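Local atomic coordinates of prephenate dehydratase:Amino acid-binding ACT (Brucella abortus, PDB entry 6VH5), a protein that probably converts prephenate to phenylpyruvate, the dehydratase step of phenylalanine biosynthesis, and binds phenylalanine at its ACT domain. Residues 76-81 against 191-196; 213-218 against 266-271. One frame throughout, in Å; residues are numbered along the deposited sequence.

Both contacts illustrate how an antiparallel strand pairing is finished off where one of its strands runs out. Contact 1 lies about 8 Å from the centre of the chain (centre to centre), in the mixed sheet of the prephenate dehydratase region; contact 2 belongs to the antiparallel sheet of the ACT domain, their centres being about 23 Å apart. They share no strand, although strands 193-200 and 215-224 are consecutive in the chain. The touching residues of 76-81 and 191-196 are only partly buried and are joined mainly by polar groups, with two asparagines and a salt bridge. Those of 213-218 and 266-271 are mostly buried and combine two hydrogen bonds with packing of isoleucine, histidine and proline.

Contact 1: residues 76-81 against 191-196; sequences ENTLAG and NNVTRF
Asn77 and Thr194 face each other as a non-hydrogen-bonded pair where strands 70-77 and 193-200 run antiparallel in the mixed sheet of the dehydratase region. The Asn77 amide swings across to the partner strand, CG anti to the backbone N (chi1 172°), and its ND2 donates twice: to Thr194 OG1 at 3.0 Å and to Asn192 OD1 at 2.9 Å. The two asparagine amides are turned 71° against each other, while Leu79 CD1 packs 3.7 Å from Asn192 CB. The bond from ND2 probably helps to orient the hydroxyl of Thr194, a residue predicted to be essential for dehydratase activity.

On the other face of the sheet, Glu76 and Arg195 lie side by side and point the same way. Arg195 NH1 reaches Glu76 OE2 at 2.9 Å in a salt bridge, with the carboxylate oxygen near the guanidinium plane but approached from above its own. Lys246 also pairs with this carboxylate, and Glu100 and Asp264 with the guanidinium, an arrangement likely to keep both groups charged. Backbone bonds join Glu76 and Arg195 in both directions, and Thr78 N continues the pairing to Val193 O at 2.9 Å.

Beyond the strand end, Tyr250 of the second subunit bonds to Thr78 O. The Asn77 amide is held at its oxygen too: OD1 accepts from Leu79 N at 2.9 Å, an Asx turn, and, from the opposite face of the amide plane, from Gly81 N at 2.8 Å.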
loop_
_atom_site.group_PDB
_atom_site.type_symbol
_atom_site.label_atom_id
_atom_site.label_comp_id
_atom_site.label_asym_id
_atom_site.label_seq_id
_atom_site.Cartn_x
_atom_site.Cartn_y
_atom_site.Cartn_z
ATOM N N GLU A 76 -6.369 -2.313 4.971
ATOM C CA GLU A 76 -5.325 -2.500 5.969
ATOM C C GLU A 76 -5.008 -3.983 6.089
ATOM O O GLU A 76 -5.915 -4.820 6.076
ATOM C CB GLU A 76 -5.738 -1.958 7.340
ATOM C CG GLU A 76 -5.917 -0.463 7.378
ATOM C CD GLU A 76 -6.612 -0.000 8.637
ATOM O OE1 GLU A 76 -6.620 -0.764 9.618
ATOM O OE2 GLU A 76 -7.194 1.103 8.623
ATOM N N ASN A 77 -3.717 -4.302 6.169
ATOM C CA ASN A 77 -3.258 -5.655 6.465
ATOM C C ASN A 77 -2.079 -5.606 7.421
ATOM O O ASN A 77 -1.121 -4.863 7.186
ATOM C CB ASN A 77 -2.846 -6.409 5.202
ATOM C CG ASN A 77 -2.199 -7.735 5.532
ATOM O OD1 ASN A 77 -0.970 -7.863 5.524
ATOM N ND2 ASN A 77 -3.021 -8.721 5.856
ATOM N N THR A 78 -2.127 -6.445 8.462
ATOM C CA THR A 78 -1.144 -6.399 9.547
ATOM C C THR A 78 0.279 -6.747 9.098
ATOM O O THR A 78 1.243 -6.227 9.667
ATOM C CB THR A 78 -1.587 -7.330 10.672
ATOM O OG1 THR A 78 -2.884 -6.928 11.134
ATOM C CG2 THR A 78 -0.622 -7.263 11.832
ATOM N N LEU A 79 0.457 -7.588 8.074
ATOM C CA LEU A 79 1.834 -7.963 7.749
ATOM C C LEU A 79 2.257 -7.519 6.355
ATOM O O LEU A 79 2.877 -8.284 5.606
ATOM C CB LEU A 79 2.040 -9.469 7.917
ATOM C CG LEU A 79 1.741 -10.017 9.315
ATOM C CD1 LEU A 79 1.862 -11.527 9.357
ATOM C CD2 LEU A 79 2.704 -9.404 10.305
ATOM N N ALA A 80 1.972 -6.253 6.036
ATOM C CA ALA A 80 2.448 -5.575 4.829
ATOM C C ALA A 80 1.917 -6.213 3.554
ATOM O O ALA A 80 2.546 -6.136 2.498
ATOM C CB ALA A 80 3.981 -5.524 4.788
ATOM N N GLY A 81 0.719 -6.774 3.608
ATOM C CA GLY A 81 0.127 -7.333 2.420
ATOM C C GLY A 81 -0.378 -6.253 1.484
ATOM O O GLY A 81 -0.345 -5.059 1.778
ATOM N N ASN A 191 -1.779 -13.607 14.033
ATOM C CA ASN A 191 -2.324 -12.246 14.092
ATOM C C ASN A 191 -2.113 -11.483 12.787
ATOM O O ASN A 191 -1.687 -10.329 12.772
ATOM C CB ASN A 191 -1.741 -11.483 15.283
ATOM C CG ASN A 191 -2.537 -11.704 16.526
ATOM O OD1 ASN A 191 -2.088 -12.375 17.453
ATOM N ND2 ASN A 191 -3.756 -11.167 16.545
ATOM N N ASN A 192 -2.396 -12.151 11.682
ATOM C CA ASN A 192 -2.391 -11.534 10.369
ATOM C C ASN A 192 -3.843 -11.223 10.034
ATOM O O ASN A 192 -4.653 -12.142 9.874
ATOM C CB ASN A 192 -1.754 -12.458 9.337
ATOM C CG ASN A 192 -1.633 -11.807 7.980
ATOM O OD1 ASN A 192 -1.920 -10.623 7.819
ATOM N ND2 ASN A 192 -1.162 -12.561 7.011
ATOM N N VAL A 193 -4.189 -9.934 10.027
ATOM C CA VAL A 193 -5.563 -9.474 9.845
ATOM C C VAL A 193 -5.634 -8.494 8.681
ATOM O O VAL A 193 -4.736 -7.663 8.499
ATOM C CB VAL A 193 -6.101 -8.822 11.133
ATOM C CG1 VAL A 193 -7.583 -8.542 11.003
ATOM C CG2 VAL A 193 -5.834 -9.731 12.316
ATOM N N THR A 194 -6.693 -8.602 7.887
ATOM C CA THR A 194 -6.986 -7.652 6.820
ATOM C C THR A 194 -8.267 -6.893 7.146
ATOM O O THR A 194 -9.260 -7.492 7.582
ATOM C CB THR A 194 -7.127 -8.342 5.452
ATOM O OG1 THR A 194 -5.837 -8.731 4.973
ATOM C CG2 THR A 194 -7.751 -7.372 4.434
ATOM N N ARG A 195 -8.239 -5.580 6.957
ATOM C CA ARG A 195 -9.419 -4.747 7.147
ATOM C C ARG A 195 -9.995 -4.378 5.789
ATOM O O ARG A 195 -9.306 -3.777 4.950
ATOM C CB ARG A 195 -9.100 -3.491 7.946
ATOM C CG ARG A 195 -10.254 -2.482 7.959
ATOM C CD ARG A 195 -9.937 -1.271 8.858
ATOM N NE ARG A 195 -11.134 -0.467 9.049
ATOM C CZ ARG A 195 -11.191 0.852 8.942
ATOM N NH1 ARG A 195 -10.102 1.557 8.668
ATOM N NH2 ARG A 195 -12.346 1.463 9.118
ATOM N N PHE A 196 -11.258 -4.711 5.583
ATOM C CA PHE A 196 -11.950 -4.295 4.379
ATOM C C PHE A 196 -12.901 -3.146 4.691
ATOM O O PHE A 196 -13.335 -2.964 5.833
ATOM C CB PHE A 196 -12.743 -5.453 3.763
ATOM C CG PHE A 196 -11.920 -6.652 3.420
ATOM C CD1 PHE A 196 -11.612 -7.602 4.385
ATOM C CD2 PHE A 196 -11.472 -6.848 2.125
ATOM C CE1 PHE A 196 -10.866 -8.716 4.068
ATOM C CE2 PHE A 196 -10.722 -7.963 1.798
ATOM C CZ PHE A 196 -10.417 -8.898 2.770
#

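Contact 2: residues 213-218 against 266-271; sequences ERIVTT and EGHPEE
Thr217 OG1 donates to Gly267 O at 2.9 Å, a side-chain bond that ties strand 215-224 of the ACT domain to the loop following strand 258-266. The hydroxyl lies anti to its own carbonyl carbon (chi1 -69°), which also brings it to 3.5 Å from Pro269 CD. Two residues earlier in the strand, Ile215 O accepts a hydrogen bond from Gly267 N at 3.0 Å, with the donor standing above the carbonyl plane. Ile215 fills the tight, buried part: its CG2 branch sits 3.7 Å from Gly267 O and 4.1 Å from His268 CD2, and the Ile215 and His268 side chains lie side by side, pointing the same way.

Looser is the pairing of Val216 with Glu266, a non-hydrogen-bonded pair in which the extended glutamate side chain makes a salt bridge with Arg300 through OE2.

Within the loop, a type I turn from His268 to Glu271 is closed by Glu271 N to His268 O. Glu270 N meets His268 ND1 in the ring plane at 3.0 Å, and His268 NE2 donates to Ala206 O, so the imidazole is gripped at both nitrogens. Pro269 CD lies over one face of this ring, toward its rim, while Glu271 OE2 accepts from His268 N at 3.1 Å. On the solvent side of the turn, exposed Glu270 forms a salt bridge with Arg208. Glu271 is the N-cap residue of helix 272-283; the loop thus carries the chain from strand 258-266 into that helix, with Ile215, Thr217 and His268 all packing on Val293 of strand 286-295.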
loop_
_atom_site.group_PDB
_atom_site.type_symbol
_atom_site.label_atom_id
_atom_site.label_comp_id
_atom_site.label_asym_id
_atom_site.label_seq_id
_atom_site.Cartn_x
_atom_site.Cartn_y
_atom_site.Cartn_z
ATOM N N GLU A 213 -24.058 2.056 20.373
ATOM C CA GLU A 213 -23.703 1.291 19.187
ATOM C C GLU A 213 -22.439 1.868 18.563
ATOM O O GLU A 213 -22.156 3.064 18.676
ATOM C CB GLU A 213 -24.843 1.310 18.163
ATOM C CG GLU A 213 -26.163 0.693 18.636
ATOM C CD GLU A 213 -26.993 1.627 19.512
ATOM O OE1 GLU A 213 -28.107 1.235 19.917
ATOM O OE2 GLU A 213 -26.537 2.753 19.799
ATOM N N ARG A 214 -21.677 1.011 17.893
ATOM C CA ARG A 214 -20.414 1.429 17.297
ATOM C C ARG A 214 -20.681 2.008 15.911
ATOM O O ARG A 214 -21.283 1.347 15.057
ATOM C CB ARG A 214 -19.431 0.260 17.237
ATOM N N ILE A 215 -20.248 3.248 15.698
ATOM C CA ILE A 215 -20.420 3.955 14.439
ATOM C C ILE A 215 -19.083 4.572 14.047
ATOM O O ILE A 215 -18.371 5.126 14.893
ATOM C CB ILE A 215 -21.502 5.046 14.552
ATOM C CG1 ILE A 215 -22.817 4.449 15.061
ATOM C CG2 ILE A 215 -21.693 5.751 13.221
ATOM C CD1 ILE A 215 -23.530 3.602 14.051
ATOM N N VAL A 216 -18.741 4.481 12.764
ATOM C CA VAL A 216 -17.506 5.054 12.242
ATOM C C VAL A 216 -17.860 6.099 11.199
ATOM O O VAL A 216 -18.740 5.879 10.360
ATOM C CB VAL A 216 -16.579 3.985 11.635
ATOM C CG1 VAL A 216 -15.310 4.635 11.091
ATOM C CG2 VAL A 216 -16.259 2.917 12.673
ATOM N N THR A 217 -17.189 7.241 11.261
ATOM C CA THR A 217 -17.291 8.258 10.230
ATOM C C THR A 217 -15.915 8.436 9.616
ATOM O O THR A 217 -14.930 8.629 10.335
ATOM C CB THR A 217 -17.831 9.589 10.781
ATOM O OG1 THR A 217 -19.211 9.427 11.131
ATOM C CG2 THR A 217 -17.728 10.688 9.724
ATOM N N THR A 218 -15.844 8.322 8.297
ATOM C CA THR A 218 -14.601 8.473 7.564
ATOM C C THR A 218 -14.706 9.730 6.721
ATOM O O THR A 218 -15.737 9.961 6.084
ATOM C CB THR A 218 -14.316 7.248 6.680
ATOM O OG1 THR A 218 -14.066 6.094 7.498
ATOM C CG2 THR A 218 -13.107 7.501 5.787
ATOM N N GLU A 266 -14.662 7.501 15.689
ATOM C CA GLU A 266 -15.753 6.730 16.279
ATOM C C GLU A 266 -16.803 7.727 16.753
ATOM O O GLU A 266 -16.623 8.409 17.763
ATOM C CB GLU A 266 -15.223 5.839 17.398
ATOM C CG GLU A 266 -14.213 4.816 16.865
ATOM C CD GLU A 266 -13.620 3.896 17.922
ATOM O OE1 GLU A 266 -13.405 4.328 19.081
ATOM O OE2 GLU A 266 -13.373 2.720 17.580
ATOM N N GLY A 267 -17.872 7.845 15.991
ATOM C CA GLY A 267 -18.923 8.802 16.243
ATOM C C GLY A 267 -19.779 8.987 15.012
ATOM O O GLY A 267 -19.407 8.620 13.894
ATOM N N HIS A 268 -20.967 9.539 15.239
ATOM C CA HIS A 268 -21.973 9.871 14.251
ATOM C C HIS A 268 -22.091 11.386 14.104
ATOM O O HIS A 268 -22.044 12.102 15.110
ATOM C CB HIS A 268 -23.328 9.284 14.657
ATOM C CG HIS A 268 -24.359 9.345 13.577
ATOM N ND1 HIS A 268 -24.975 10.518 13.202
ATOM C CD2 HIS A 268 -24.864 8.378 12.775
ATOM C CE1 HIS A 268 -25.829 10.268 12.226
ATOM N NE2 HIS A 268 -25.782 8.976 11.953
ATOM N N PRO A 269 -22.229 11.904 12.880
ATOM C CA PRO A 269 -22.229 13.370 12.690
ATOM C C PRO A 269 -23.349 14.113 13.411
ATOM O O PRO A 269 -23.241 15.334 13.595
ATOM C CB PRO A 269 -22.361 13.524 11.166
ATOM C CG PRO A 269 -21.826 12.249 10.613
ATOM C CD PRO A 269 -22.232 11.183 11.595
ATOM N N GLU A 270 -24.431 13.435 13.788
ATOM C CA GLU A 270 -25.525 14.063 14.514
ATOM C C GLU A 270 -25.332 14.072 16.031
ATOM O O GLU A 270 -26.083 14.765 16.728
ATOM C CB GLU A 270 -26.837 13.375 14.135
ATOM C CG GLU A 270 -27.482 14.018 12.908
ATOM C CD GLU A 270 -28.255 13.042 12.048
ATOM O OE1 GLU A 270 -28.938 12.156 12.602
ATOM O OE2 GLU A 270 -28.154 13.158 10.809
ATOM N N GLU A 271 -24.360 13.338 16.565
ATOM C CA GLU A 271 -24.053 13.469 17.984
ATOM C C GLU A 271 -23.463 14.843 18.247
ATOM O O GLU A 271 -22.602 15.312 17.498
ATOM C CB GLU A 271 -23.073 12.388 18.448
ATOM C CG GLU A 271 -23.702 11.017 18.650
ATOM C CD GLU A 271 -22.673 9.925 18.903
ATOM O OE1 GLU A 271 -22.154 9.837 20.041
ATOM O OE2 GLU A 271 -22.379 9.165 17.958
#